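Local coordinates for uncharacterized protein (Escherichia coli O157:H7, PDB 4ZV9), which probably hydrolyses ester or lactone bonds as a dienelactone hydrolase family member of the alpha/beta-hydrolase fold, though its substrate is not known, at residues Leu32-Lys37 with Tyr117-Gly122; Asn55-Asp60 with His211-Pro216; Val135-Ala140 with Gly154-Thr159; Ala160-Ile165 with Glu188-Ala193; Tyr201-Val206 with Ala223-Gln228. All blocks are in the same frame, centred on the assembly; numbering follows the deposited sequence.

Contact 1: Leu32-Lys37 with Tyr117-Gly122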
# COMPACT_ATOMS: atom_id res chain seq x y z
N LEU A 32 -4.88 12.21 2.67
CA LEU A 32 -4.59 11.88 4.05
C LEU A 32 -5.89 11.65 4.82
O LEU A 32 -6.74 12.54 4.85
CB LEU A 32 -3.83 13.04 4.71
CG LEU A 32 -3.39 12.88 6.18
CD1 LEU A 32 -2.26 11.88 6.28
CD2 LEU A 32 -2.92 14.22 6.73
N VAL A 33 -6.05 10.48 5.46
CA VAL A 33 -7.25 10.19 6.23
C VAL A 33 -6.88 9.79 7.65
O VAL A 33 -6.05 8.90 7.84
CB VAL A 33 -8.10 9.06 5.61
CG1 VAL A 33 -9.49 9.08 6.24
CG2 VAL A 33 -8.22 9.22 4.11
N LYS A 34 -7.51 10.43 8.64
CA LYS A 34 -7.25 10.15 10.06
C LYS A 34 -8.52 9.70 10.76
O LYS A 34 -9.62 10.05 10.33
CB LYS A 34 -6.86 11.44 10.78
CG LYS A 34 -5.67 12.18 10.23
CD LYS A 34 -5.55 13.56 10.87
CE LYS A 34 -4.34 14.27 10.31
NZ LYS A 34 -4.27 15.70 10.72
N PRO A 35 -8.38 8.95 11.87
CA PRO A 35 -9.54 8.68 12.70
C PRO A 35 -10.03 10.04 13.22
O PRO A 35 -9.21 10.88 13.60
CB PRO A 35 -8.97 7.83 13.86
CG PRO A 35 -7.72 7.23 13.32
CD PRO A 35 -7.18 8.23 12.32
N ALA A 36 -11.34 10.28 13.20
CA ALA A 36 -11.89 11.57 13.62
C ALA A 36 -11.66 11.86 15.10
O ALA A 36 -11.45 13.01 15.49
CB ALA A 36 -13.37 11.65 13.30
N LYS A 37 -11.72 10.83 15.92
CA LYS A 37 -11.51 10.97 17.34
C LYS A 37 -10.15 10.39 17.72
O LYS A 37 -10.02 9.17 17.88
CB LYS A 37 -12.63 10.25 18.10
CG LYS A 37 -12.47 10.31 19.60
CD LYS A 37 -13.63 9.66 20.34
CE LYS A 37 -13.31 9.53 21.82
NZ LYS A 37 -14.42 8.89 22.57
N TYR A 117 5.43 12.96 11.06
CA TYR A 117 4.16 13.67 11.18
C TYR A 117 3.84 13.88 12.67
O TYR A 117 3.77 12.92 13.42
CB TYR A 117 3.06 12.86 10.49
CG TYR A 117 1.77 13.65 10.27
CD1 TYR A 117 1.71 14.65 9.30
CD2 TYR A 117 0.63 13.36 10.98
CE1 TYR A 117 0.53 15.36 9.07
CE2 TYR A 117 -0.55 14.06 10.77
CZ TYR A 117 -0.59 15.06 9.81
OH TYR A 117 -1.77 15.74 9.60
N PRO A 118 3.61 15.14 13.09
CA PRO A 118 3.38 15.44 14.51
C PRO A 118 2.29 14.62 15.20
O PRO A 118 2.47 14.26 16.37
CB PRO A 118 3.01 16.95 14.51
CG PRO A 118 3.54 17.48 13.23
CD PRO A 118 3.42 16.34 12.24
N GLN A 119 1.19 14.33 14.51
CA GLN A 119 0.10 13.56 15.11
C GLN A 119 0.30 12.05 15.01
O GLN A 119 -0.47 11.29 15.60
CB GLN A 119 -1.25 13.93 14.50
CG GLN A 119 -1.67 15.34 14.80
CD GLN A 119 -2.96 15.71 14.08
OE1 GLN A 119 -3.24 15.19 13.02
NE2 GLN A 119 -3.73 16.62 14.65
N ALA A 120 1.39 11.63 14.37
CA ALA A 120 1.72 10.21 14.29
C ALA A 120 2.76 9.78 15.36
O ALA A 120 3.43 10.61 15.97
CB ALA A 120 2.26 9.89 12.93
N THR A 121 2.84 8.48 15.62
CA THR A 121 3.74 7.94 16.65
C THR A 121 5.17 7.84 16.19
O THR A 121 6.09 7.72 17.00
CB THR A 121 3.34 6.50 17.06
OG1 THR A 121 3.31 5.66 15.89
CG2 THR A 121 1.97 6.48 17.74
N GLY A 122 5.37 7.82 14.87
CA GLY A 122 6.70 7.57 14.32
C GLY A 122 6.79 6.22 13.63
O GLY A 122 7.68 6.01 12.81
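Lys-34, on strand 28-35, faces Gln-119, in the type I beta turn from Tyr-117 to Ala-120, with their CA atoms 9.5 Å apart. The backbones stay well separated, and side chains bridge the gap. Lys-34 carries most of the contact. Its CG is anti to the carbonyl carbon (chi1 -57°) and its chain is extended from there, which takes the ammonium group across to the turn. NZ donates to two acceptors. One bond goes to Tyr-117 OH at 2.7 Å, and NZ lies in the plane of the tyrosine ring, at its edge. The other goes to Gln-119 OE1 at 2.6 Å, with the donor tilted 23° from the carbonyl plane of the amide. The lysine chain crosses both the tyrosine and the glutamine side chains at about a right angle. Lys-34 is buried, and these two oxygens both receive bonds from its ammonium group. Leu-32, two residues earlier on the same side of the strand, and Tyr-117 reach toward each other from opposite directions. Leu-32 CD2 is 3.4 Å from Tyr-117 OH and 4.0 Å from CZ of that ring. The turn is closed by a backbone bond from Ala-120 N to Tyr-117 O. A second lysine, Lys-41, donates to the carbonyls of Pro-118 and Ala-120. Strand 28-35 lies between strands 12-21 and 71-75. The turn follows helix 100-116 and leads toward strand 123-128. Side chains thus tie an antiparallel strand to a helix-to-strand connection of the alpha/beta-hydrolase fold.

Contact 2: Asn55-Asp60 with His211-Pro216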
# COMPACT_ATOMS: atom_id res chain seq x y z
N ASN A 55 -7.12 6.51 -7.72
CA ASN A 55 -8.51 6.47 -8.17
C ASN A 55 -9.45 6.29 -6.96
O ASN A 55 -8.98 6.13 -5.84
CB ASN A 55 -8.69 5.41 -9.29
CG ASN A 55 -8.54 3.97 -8.81
OD1 ASN A 55 -8.35 3.68 -7.64
ND2 ASN A 55 -8.62 3.05 -9.77
N PRO A 56 -10.76 6.34 -7.18
CA PRO A 56 -11.66 6.25 -6.02
C PRO A 56 -11.55 4.98 -5.15
O PRO A 56 -11.84 5.04 -3.96
CB PRO A 56 -13.05 6.39 -6.63
CG PRO A 56 -12.81 7.25 -7.84
CD PRO A 56 -11.49 6.75 -8.39
N TYR A 57 -11.17 3.85 -5.75
CA TYR A 57 -10.99 2.61 -4.99
C TYR A 57 -9.90 2.75 -3.96
O TYR A 57 -10.10 2.45 -2.79
CB TYR A 57 -10.68 1.45 -5.94
CG TYR A 57 -9.94 0.27 -5.31
CD1 TYR A 57 -10.54 -0.52 -4.32
CD2 TYR A 57 -8.67 -0.08 -5.75
CE1 TYR A 57 -9.88 -1.62 -3.78
CE2 TYR A 57 -8.00 -1.16 -5.22
CZ TYR A 57 -8.60 -1.94 -4.23
OH TYR A 57 -7.91 -3.03 -3.71
N ILE A 58 -8.75 3.29 -4.37
CA ILE A 58 -7.65 3.48 -3.43
C ILE A 58 -7.99 4.51 -2.35
O ILE A 58 -7.61 4.35 -1.18
CB ILE A 58 -6.35 3.88 -4.16
CG1 ILE A 58 -5.93 2.75 -5.10
CG2 ILE A 58 -5.25 4.19 -3.15
CD1 ILE A 58 -5.56 1.44 -4.40
N GLU A 59 -8.69 5.57 -2.72
CA GLU A 59 -9.12 6.56 -1.72
C GLU A 59 -10.04 5.89 -0.69
O GLU A 59 -9.94 6.15 0.52
CB GLU A 59 -9.80 7.76 -2.39
CG GLU A 59 -8.82 8.61 -3.18
CD GLU A 59 -9.44 9.87 -3.78
OE1 GLU A 59 -10.65 9.85 -4.04
OE2 GLU A 59 -8.72 10.85 -4.01
N ASP A 60 -10.92 5.01 -1.16
CA ASP A 60 -11.78 4.27 -0.23
C ASP A 60 -10.92 3.39 0.70
O ASP A 60 -11.18 3.32 1.89
CB ASP A 60 -12.78 3.41 -0.98
CG ASP A 60 -13.88 2.89 -0.08
OD1 ASP A 60 -14.59 3.72 0.53
OD2 ASP A 60 -14.07 1.67 -0.03
N HIS A 211 -9.16 -7.86 -4.59
CA HIS A 211 -9.61 -6.92 -3.57
C HIS A 211 -10.26 -5.67 -4.19
O HIS A 211 -10.96 -4.93 -3.49
CB HIS A 211 -8.43 -6.49 -2.71
CG HIS A 211 -8.82 -5.66 -1.53
ND1 HIS A 211 -8.76 -4.28 -1.54
CD2 HIS A 211 -9.30 -6.01 -0.31
CE1 HIS A 211 -9.18 -3.82 -0.38
NE2 HIS A 211 -9.51 -4.85 0.39
N ASN A 212 -10.03 -5.43 -5.48
CA ASN A 212 -10.57 -4.23 -6.13
C ASN A 212 -12.03 -4.42 -6.51
O ASN A 212 -12.36 -4.97 -7.57
CB ASN A 212 -9.72 -3.82 -7.34
CG ASN A 212 -10.11 -2.44 -7.88
OD1 ASN A 212 -11.22 -1.96 -7.66
ND2 ASN A 212 -9.17 -1.80 -8.60
N ASP A 213 -12.90 -3.89 -5.67
CA ASP A 213 -14.34 -3.99 -5.85
C ASP A 213 -14.91 -3.14 -7.01
O ASP A 213 -16.10 -3.24 -7.30
CB ASP A 213 -15.04 -3.68 -4.53
CG ASP A 213 -14.55 -2.41 -3.91
OD1 ASP A 213 -14.96 -1.34 -4.38
OD2 ASP A 213 -13.71 -2.48 -2.97
N SER A 214 -14.07 -2.36 -7.69
CA SER A 214 -14.52 -1.61 -8.86
C SER A 214 -14.24 -2.37 -10.18
O SER A 214 -14.54 -1.86 -11.26
CB SER A 214 -13.86 -0.24 -8.91
OG SER A 214 -12.46 -0.32 -9.22
N THR A 215 -13.73 -3.60 -10.09
CA THR A 215 -13.40 -4.39 -11.30
C THR A 215 -14.09 -5.75 -11.27
O THR A 215 -14.46 -6.24 -10.21
CB THR A 215 -11.90 -4.68 -11.42
OG1 THR A 215 -11.51 -5.66 -10.44
CG2 THR A 215 -11.07 -3.42 -11.21
N PRO A 216 -14.22 -6.39 -12.45
CA PRO A 216 -14.83 -7.72 -12.51
C PRO A 216 -14.00 -8.84 -11.83
O PRO A 216 -14.52 -9.94 -11.64
CB PRO A 216 -14.95 -8.00 -14.02
CG PRO A 216 -14.80 -6.68 -14.69
CD PRO A 216 -13.95 -5.83 -13.79
O HOH W 1 -10.06 0.30 -10.48
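An Asx turn at Asn-212 packs against Tyr-57, in the first turn of helix 56-67. Asn-212 OD1 accepts from Ser-214 N at 2.9 Å and from Ser-214 OG at 2.6 Å, both from the same face of its amide plane. This pair of bonds holds the amide flat over the tyrosine ring. The two planes are only 12° apart. Asn-212 CG sits 3.5 Å above the ring, offset toward its rim, and Asn-212 CA makes a CH-pi contact over the same ring, 3.9 Å from its centroid. The phenol end has a polar partner: Tyr-57 OH and His-211 ND1 are hydrogen-bonded at 2.6 Å. The hydroxyl lies in the imidazole plane, at its edge. The two rings meet rim to rim, with planes at 53°. A water accepts from Asn-212 ND2 at 3.0 Å and donates to Ser-214 OG; its bond from Asn-55 ND2 is weak. Asp-213 OD2 turns its charge to Arg-64, which also pairs with Asp-60. Tyr-57 is therefore held by a stacked amide on one face and by a hydrogen bond at its tip, and that bond limits how the imidazole of His-211 can turn.

Contact 3: Val135-Ala140 with Gly154-Thr159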
# COMPACT_ATOMS: atom_id res chain seq x y z
N VAL A 135 5.87 -1.91 -4.76
CA VAL A 135 6.46 -0.81 -3.97
C VAL A 135 6.57 -1.18 -2.49
O VAL A 135 7.57 -0.84 -1.84
CB VAL A 135 5.65 0.48 -4.14
CG1 VAL A 135 6.15 1.58 -3.20
CG2 VAL A 135 5.73 0.94 -5.58
N SER A 136 5.57 -1.89 -1.97
CA SER A 136 5.59 -2.35 -0.58
C SER A 136 6.80 -3.23 -0.30
O SER A 136 7.47 -3.04 0.71
CB SER A 136 4.28 -3.09 -0.23
OG SER A 136 3.16 -2.21 -0.23
N ASN A 137 7.08 -4.18 -1.19
CA ASN A 137 8.26 -5.01 -1.06
C ASN A 137 9.55 -4.17 -1.15
O ASN A 137 10.49 -4.39 -0.39
CB ASN A 137 8.27 -6.12 -2.11
CG ASN A 137 7.35 -7.28 -1.75
OD1 ASN A 137 7.37 -7.77 -0.63
ND2 ASN A 137 6.57 -7.74 -2.72
N ALA A 138 9.61 -3.26 -2.11
CA ALA A 138 10.78 -2.41 -2.27
C ALA A 138 11.00 -1.55 -1.04
O ALA A 138 12.15 -1.32 -0.61
CB ALA A 138 10.63 -1.55 -3.51
N ALA A 139 9.92 -1.08 -0.43
CA ALA A 139 10.02 -0.30 0.81
C ALA A 139 10.57 -1.15 1.95
O ALA A 139 11.37 -0.66 2.77
CB ALA A 139 8.67 0.29 1.19
N ALA A 140 10.16 -2.42 2.01
CA ALA A 140 10.68 -3.33 3.03
C ALA A 140 12.19 -3.49 2.88
O ALA A 140 12.90 -3.60 3.87
CB ALA A 140 9.99 -4.68 2.96
N GLY A 154 1.69 -8.33 -5.89
CA GLY A 154 2.70 -7.43 -6.46
C GLY A 154 4.05 -8.06 -6.66
O GLY A 154 4.34 -9.14 -6.12
N ARG A 155 4.88 -7.39 -7.45
CA ARG A 155 6.24 -7.86 -7.73
C ARG A 155 7.04 -8.13 -6.46
O ARG A 155 7.03 -7.36 -5.51
CB ARG A 155 7.03 -6.87 -8.59
CG ARG A 155 7.04 -7.23 -10.07
CD ARG A 155 7.65 -6.13 -10.94
NE ARG A 155 8.86 -5.58 -10.34
CZ ARG A 155 9.49 -4.50 -10.76
NH1 ARG A 155 9.04 -3.80 -11.80
NH2 ARG A 155 10.59 -4.10 -10.14
N GLN A 156 7.79 -9.22 -6.49
CA GLN A 156 8.59 -9.66 -5.36
C GLN A 156 9.79 -8.72 -5.18
O GLN A 156 10.13 -7.96 -6.07
CB GLN A 156 9.11 -11.07 -5.63
CG GLN A 156 8.13 -12.03 -6.30
CD GLN A 156 6.84 -12.25 -5.53
OE1 GLN A 156 6.68 -11.82 -4.40
NE2 GLN A 156 5.91 -12.97 -6.16
N ALA A 157 10.42 -8.76 -4.00
CA ALA A 157 11.65 -8.02 -3.77
C ALA A 157 12.75 -8.74 -4.54
O ALA A 157 12.66 -9.95 -4.74
CB ALA A 157 11.98 -8.01 -2.28
N PRO A 158 13.79 -8.01 -4.98
CA PRO A 158 14.92 -8.67 -5.63
C PRO A 158 15.59 -9.67 -4.66
O PRO A 158 15.87 -9.31 -3.51
CB PRO A 158 15.86 -7.51 -5.97
CG PRO A 158 15.00 -6.31 -6.01
CD PRO A 158 13.93 -6.54 -4.98
N THR A 159 15.87 -10.89 -5.12
CA THR A 159 16.41 -11.92 -4.25
C THR A 159 17.69 -11.50 -3.51
O THR A 159 17.82 -11.79 -2.32
CB THR A 159 16.71 -13.23 -5.02
OG1 THR A 159 15.52 -13.69 -5.65
CG2 THR A 159 17.24 -14.31 -4.09
O HOH W 2 4.93 -10.00 -3.68
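Asn-137 ND2, on helix 132-142, is the polar atom on which this contact turns. It donates to Arg-155 O at 2.9 Å, with an N-H...O angle of 150°. The amide reaches that carbonyl from outside its plane, tilted by 35°. The same nitrogen also donates to a water at 3.0 Å. That water lies 2.7 Å from Gly-154 O and 2.6 Å from Gln-156 OE1, so it joins the helix to the loop a second time. The other end of the amide is held too, since Asn-137 OD1 bonds to Tyr-187 OH of helix 184-193. Gln-156 NE2 turns to Ile-180 O. Asn-137 CG stands anti to the carbonyl carbon (chi1 -78°), which sends the amide out from the helix toward the 154-157 backbone. At the base of the side chain, Asn-137 CB is 4.2 Å from Ala-157 CB. The same CB is 3.9 Å from Ala-157 N, a buried nitrogen with no partner in the model. The loop after strand 148-151 is thus fixed to the helix mainly through one buried side chain. With both amide ends engaged, the rotation of Asn-137 is defined, and the Arg-155 carbonyl receives a side-chain N-H from the helix.

Contact 4: Ala160-Ile165 with Glu188-Ala193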
# COMPACT_ATOMS: atom_id res chain seq x y z
N ALA A 160 18.60 -10.82 -4.19
CA ALA A 160 19.86 -10.39 -3.55
C ALA A 160 19.69 -9.34 -2.44
O ALA A 160 20.61 -9.12 -1.66
CB ALA A 160 20.83 -9.88 -4.60
N ASP A 161 18.52 -8.72 -2.36
CA ASP A 161 18.25 -7.69 -1.34
C ASP A 161 17.45 -8.17 -0.14
O ASP A 161 17.21 -7.41 0.81
CB ASP A 161 17.46 -6.55 -1.97
CG ASP A 161 18.22 -5.82 -3.04
OD1 ASP A 161 19.40 -5.51 -2.83
OD2 ASP A 161 17.60 -5.52 -4.08
N VAL A 162 17.01 -9.43 -0.17
CA VAL A 162 16.13 -9.96 0.87
C VAL A 162 16.74 -9.88 2.27
O VAL A 162 16.03 -9.59 3.24
CB VAL A 162 15.63 -11.37 0.51
CG1 VAL A 162 14.88 -12.02 1.65
CG2 VAL A 162 14.74 -11.30 -0.71
N ALA A 163 18.05 -10.08 2.39
CA ALA A 163 18.72 -10.00 3.70
C ALA A 163 18.53 -8.65 4.39
O ALA A 163 18.55 -8.57 5.62
CB ALA A 163 20.21 -10.33 3.58
N LYS A 164 18.33 -7.59 3.61
CA LYS A 164 18.15 -6.24 4.17
C LYS A 164 16.78 -6.02 4.83
O LYS A 164 16.62 -5.11 5.64
CB LYS A 164 18.32 -5.20 3.07
CG LYS A 164 19.72 -5.09 2.47
CD LYS A 164 19.72 -4.03 1.37
CE LYS A 164 21.06 -3.75 0.72
NZ LYS A 164 21.53 -4.86 -0.16
N ILE A 165 15.79 -6.85 4.48
CA ILE A 165 14.41 -6.68 4.99
C ILE A 165 14.27 -6.92 6.49
O ILE A 165 14.76 -7.94 7.01
CB ILE A 165 13.42 -7.61 4.24
CG1 ILE A 165 13.36 -7.24 2.76
CG2 ILE A 165 12.03 -7.52 4.86
CD1 ILE A 165 12.59 -8.21 1.89
N GLU A 188 10.31 -16.61 -1.41
CA GLU A 188 10.08 -17.36 -0.18
C GLU A 188 11.34 -18.06 0.29
O GLU A 188 11.65 -18.05 1.48
CB GLU A 188 8.95 -18.38 -0.33
CG GLU A 188 8.59 -18.97 1.02
CD GLU A 188 7.31 -19.78 1.05
OE1 GLU A 188 6.93 -20.34 -0.00
OE2 GLU A 188 6.74 -19.92 2.15
N ALA A 189 12.08 -18.67 -0.64
CA ALA A 189 13.30 -19.39 -0.28
C ALA A 189 14.31 -18.44 0.35
O ALA A 189 14.98 -18.80 1.33
CB ALA A 189 13.90 -20.09 -1.49
N ALA A 190 14.41 -17.21 -0.17
CA ALA A 190 15.34 -16.22 0.38
C ALA A 190 14.87 -15.72 1.76
O ALA A 190 15.69 -15.48 2.65
CB ALA A 190 15.52 -15.06 -0.57
N LEU A 191 13.56 -15.56 1.92
CA LEU A 191 13.01 -15.14 3.21
C LEU A 191 13.34 -16.19 4.28
O LEU A 191 13.83 -15.85 5.36
CB LEU A 191 11.50 -14.91 3.12
CG LEU A 191 11.06 -13.67 2.33
CD1 LEU A 191 9.57 -13.73 2.05
CD2 LEU A 191 11.42 -12.39 3.06
N LYS A 192 13.12 -17.46 3.95
CA LYS A 192 13.41 -18.55 4.88
C LYS A 192 14.90 -18.68 5.15
O LYS A 192 15.30 -18.83 6.30
CB LYS A 192 12.88 -19.88 4.34
CG LYS A 192 11.38 -20.01 4.31
CD LYS A 192 10.98 -21.43 3.97
CE LYS A 192 9.48 -21.62 4.07
NZ LYS A 192 9.09 -23.05 4.03
N ALA A 193 15.71 -18.61 4.09
CA ALA A 193 17.17 -18.72 4.25
C ALA A 193 17.74 -17.61 5.14
O ALA A 193 18.77 -17.79 5.78
CB ALA A 193 17.85 -18.71 2.89
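The flat group here is the peptide carbonyl of Ala-190, and CG1 of Val-162 sits over one of its faces. Val-162 CG1 is 3.7 Å from both Ala-190 C and Ala-190 O. Neither segment brings an aromatic ring to the contact; Tyr-187, one turn back on the helix, also touches Val-162 and Ile-165. No hydrogen bond crosses between the two segments. The rest is methyl packing. Ala-190 CB touches both branches of the valine, with Val-162 CG1 and CG2 each 3.8 Å away, so the alanine methyl meets the fork of the valine. CG1 is anti to the valine backbone N (chi1 172°), which places it on the helix carbonyl and also 3.8 Å from Leu-191 CD2. Ile-165 comes to that leucine from farther off, its CD1 4.5 Å from Leu-191 CD2. Ile-165 N donates to Val-162 O at 3.0 Å, which keeps Val-162 and Ile-165 on the same side. Lys-196, just beyond the helix, donates to Ala-163 O and Ile-165 O. Ala-140 and Val-141 of helix 132-142 also touch Ile-165. All four touching residues are buried. Helix 184-193 joins the parallel neighbours 169-174 and 198-203, and the 160-165 segment leads into the first of them. The contact therefore packs the approach to a beta-alpha-beta crossover against the helix of that crossover, within an alpha/beta-hydrolase fold.

Contact 5: Tyr201-Val206 with Ala223-Gln228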
# COMPACT_ATOMS: atom_id res chain seq x y z
N TYR A 201 -0.22 -15.96 1.82
CA TYR A 201 -1.46 -16.67 1.56
C TYR A 201 -1.77 -16.64 0.08
O TYR A 201 -1.66 -15.59 -0.57
CB TYR A 201 -2.61 -16.05 2.35
CG TYR A 201 -2.41 -16.16 3.83
CD1 TYR A 201 -2.74 -17.34 4.50
CD2 TYR A 201 -1.86 -15.12 4.55
CE1 TYR A 201 -2.54 -17.46 5.87
CE2 TYR A 201 -1.67 -15.22 5.92
CZ TYR A 201 -2.00 -16.39 6.57
OH TYR A 201 -1.79 -16.50 7.92
N ILE A 202 -2.13 -17.80 -0.45
CA ILE A 202 -2.55 -17.92 -1.83
C ILE A 202 -4.05 -18.18 -1.80
O ILE A 202 -4.49 -19.18 -1.25
CB ILE A 202 -1.79 -19.05 -2.55
CG1 ILE A 202 -0.30 -18.74 -2.53
CG2 ILE A 202 -2.27 -19.18 -3.99
CD1 ILE A 202 0.58 -19.90 -2.93
N TYR A 203 -4.82 -17.28 -2.41
CA TYR A 203 -6.27 -17.35 -2.39
C TYR A 203 -6.73 -18.18 -3.59
O TYR A 203 -6.46 -17.81 -4.73
CB TYR A 203 -6.87 -15.93 -2.37
CG TYR A 203 -6.46 -15.20 -1.11
CD1 TYR A 203 -5.20 -14.62 -0.99
CD2 TYR A 203 -7.30 -15.15 0.00
CE1 TYR A 203 -4.81 -13.98 0.17
CE2 TYR A 203 -6.92 -14.52 1.18
CZ TYR A 203 -5.67 -13.93 1.26
OH TYR A 203 -5.27 -13.31 2.42
N PRO A 204 -7.41 -19.33 -3.33
CA PRO A 204 -7.79 -20.20 -4.44
C PRO A 204 -8.89 -19.65 -5.34
O PRO A 204 -9.75 -18.89 -4.91
CB PRO A 204 -8.27 -21.48 -3.75
CG PRO A 204 -8.71 -21.05 -2.40
CD PRO A 204 -7.88 -19.84 -2.03
N GLY A 205 -8.80 -20.01 -6.62
CA GLY A 205 -9.83 -19.68 -7.60
C GLY A 205 -10.03 -18.21 -7.96
O GLY A 205 -11.02 -17.89 -8.61
N VAL A 206 -9.12 -17.34 -7.56
CA VAL A 206 -9.24 -15.92 -7.89
C VAL A 206 -7.99 -15.44 -8.61
O VAL A 206 -6.95 -16.10 -8.60
CB VAL A 206 -9.49 -15.03 -6.64
CG1 VAL A 206 -10.79 -15.42 -5.97
CG2 VAL A 206 -8.33 -15.12 -5.66
N ALA A 223 -11.34 -11.04 -0.77
CA ALA A 223 -11.06 -9.64 -0.40
C ALA A 223 -11.21 -9.43 1.09
O ALA A 223 -10.32 -8.89 1.75
CB ALA A 223 -11.99 -8.70 -1.15
N ASP A 224 -12.35 -9.87 1.63
CA ASP A 224 -12.65 -9.71 3.05
C ASP A 224 -11.67 -10.47 3.93
O ASP A 224 -11.22 -9.94 4.94
CB ASP A 224 -14.09 -10.15 3.37
CG ASP A 224 -15.14 -9.20 2.81
OD1 ASP A 224 -14.78 -8.11 2.34
OD2 ASP A 224 -16.33 -9.54 2.86
N LEU A 225 -11.35 -11.70 3.54
CA LEU A 225 -10.40 -12.52 4.31
C LEU A 225 -9.01 -11.89 4.31
O LEU A 225 -8.37 -11.75 5.36
CB LEU A 225 -10.33 -13.93 3.75
CG LEU A 225 -9.39 -14.92 4.45
CD1 LEU A 225 -9.73 -15.10 5.93
CD2 LEU A 225 -9.47 -16.27 3.73
N ALA A 226 -8.54 -11.47 3.14
CA ALA A 226 -7.25 -10.79 3.05
C ALA A 226 -7.23 -9.51 3.89
O ALA A 226 -6.21 -9.19 4.54
CB ALA A 226 -6.91 -10.48 1.60
N TRP A 227 -8.33 -8.77 3.88
CA TRP A 227 -8.36 -7.53 4.64
C TRP A 227 -8.33 -7.80 6.15
O TRP A 227 -7.67 -7.09 6.88
CB TRP A 227 -9.56 -6.66 4.27
CG TRP A 227 -9.42 -5.27 4.79
CD1 TRP A 227 -10.19 -4.68 5.74
CD2 TRP A 227 -8.44 -4.29 4.40
NE1 TRP A 227 -9.77 -3.38 5.95
CE2 TRP A 227 -8.70 -3.12 5.14
CE3 TRP A 227 -7.38 -4.29 3.49
CZ2 TRP A 227 -7.92 -1.96 5.01
CZ3 TRP A 227 -6.62 -3.14 3.34
CH2 TRP A 227 -6.91 -1.98 4.10
N GLN A 228 -9.07 -8.81 6.59
CA GLN A 228 -9.08 -9.16 8.01
C GLN A 228 -7.69 -9.51 8.46
O GLN A 228 -7.24 -9.07 9.51
CB GLN A 228 -9.98 -10.36 8.27
CG GLN A 228 -10.10 -10.81 9.73
CD GLN A 228 -10.93 -12.08 9.89
OE1 GLN A 228 -10.99 -12.94 9.00
NE2 GLN A 228 -11.56 -12.22 11.05
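This is strand-to-helix packing of the alpha/beta-hydrolase fold: Tyr-203, at the end of strand 198-203, meets Leu-225 and Ala-226 of helix 220-237. Strand 198-203 runs parallel to strand 169-174, and the helix packs beside this pair. Tyr-203 is the one residue of its segment that touches the helix. Its CG is anti to the carbonyl carbon (chi1 -63°), and the ring extends from the strand toward the helix backbone. The ring approaches Ala-226 with its phenol end, and Tyr-203 CZ is 3.7 Å from Ala-226 CB. Leu-225 meets the ring farther back along one side, with its CD2 4.0 Å from Tyr-203 CE2. CG of that leucine is nearly as close to CE2, at 4.1 Å. The leucine side chain crosses the tyrosine at a slant. Behind the tyrosine the chain leaves the strand in a type II beta turn from Tyr-203 to Val-206. Gly-205 takes the third place in that turn, with a positive phi of 67°. Phe-210 meets the same ring from outside the two segments. The hydroxyl has its polar partners elsewhere: it is hydrogen-bonded to His-172 ND1 on strand 169-174 and to Arg-229 NH1 on helix 220-237, and so to both elements. Across this contact it makes no hydrogen bond, and its nearest neighbours are carbons. Tyr-203 OH lies 3.3 Å from Ala-226 CA and 3.4 Å from Ala-226 CB.

In the fold
All five contacts lie in one alpha/beta-hydrolase domain. Contact 1, on strand 28-35 of the six-stranded mixed sheet, crosses contact 2 along the chain; their centres are about 23 Å apart and their nearest atoms about 5 Å. It is farthest from contact 4, about 32 Å between centres. Contacts 3 and 4 are nested inside contact 2's loop. They touch through Ala-140 and Ile-165, centres about 11 Å apart. Contacts 2 and 3 lie on opposite sides of the chain's centre. Helix 184-193 of contact 4 runs on to strand 198-203 of contact 5, which crosses and touches contact 2 at His-211. Helix 132-142 follows modified Cys-130, a position consistent with the family's nucleophile elbow.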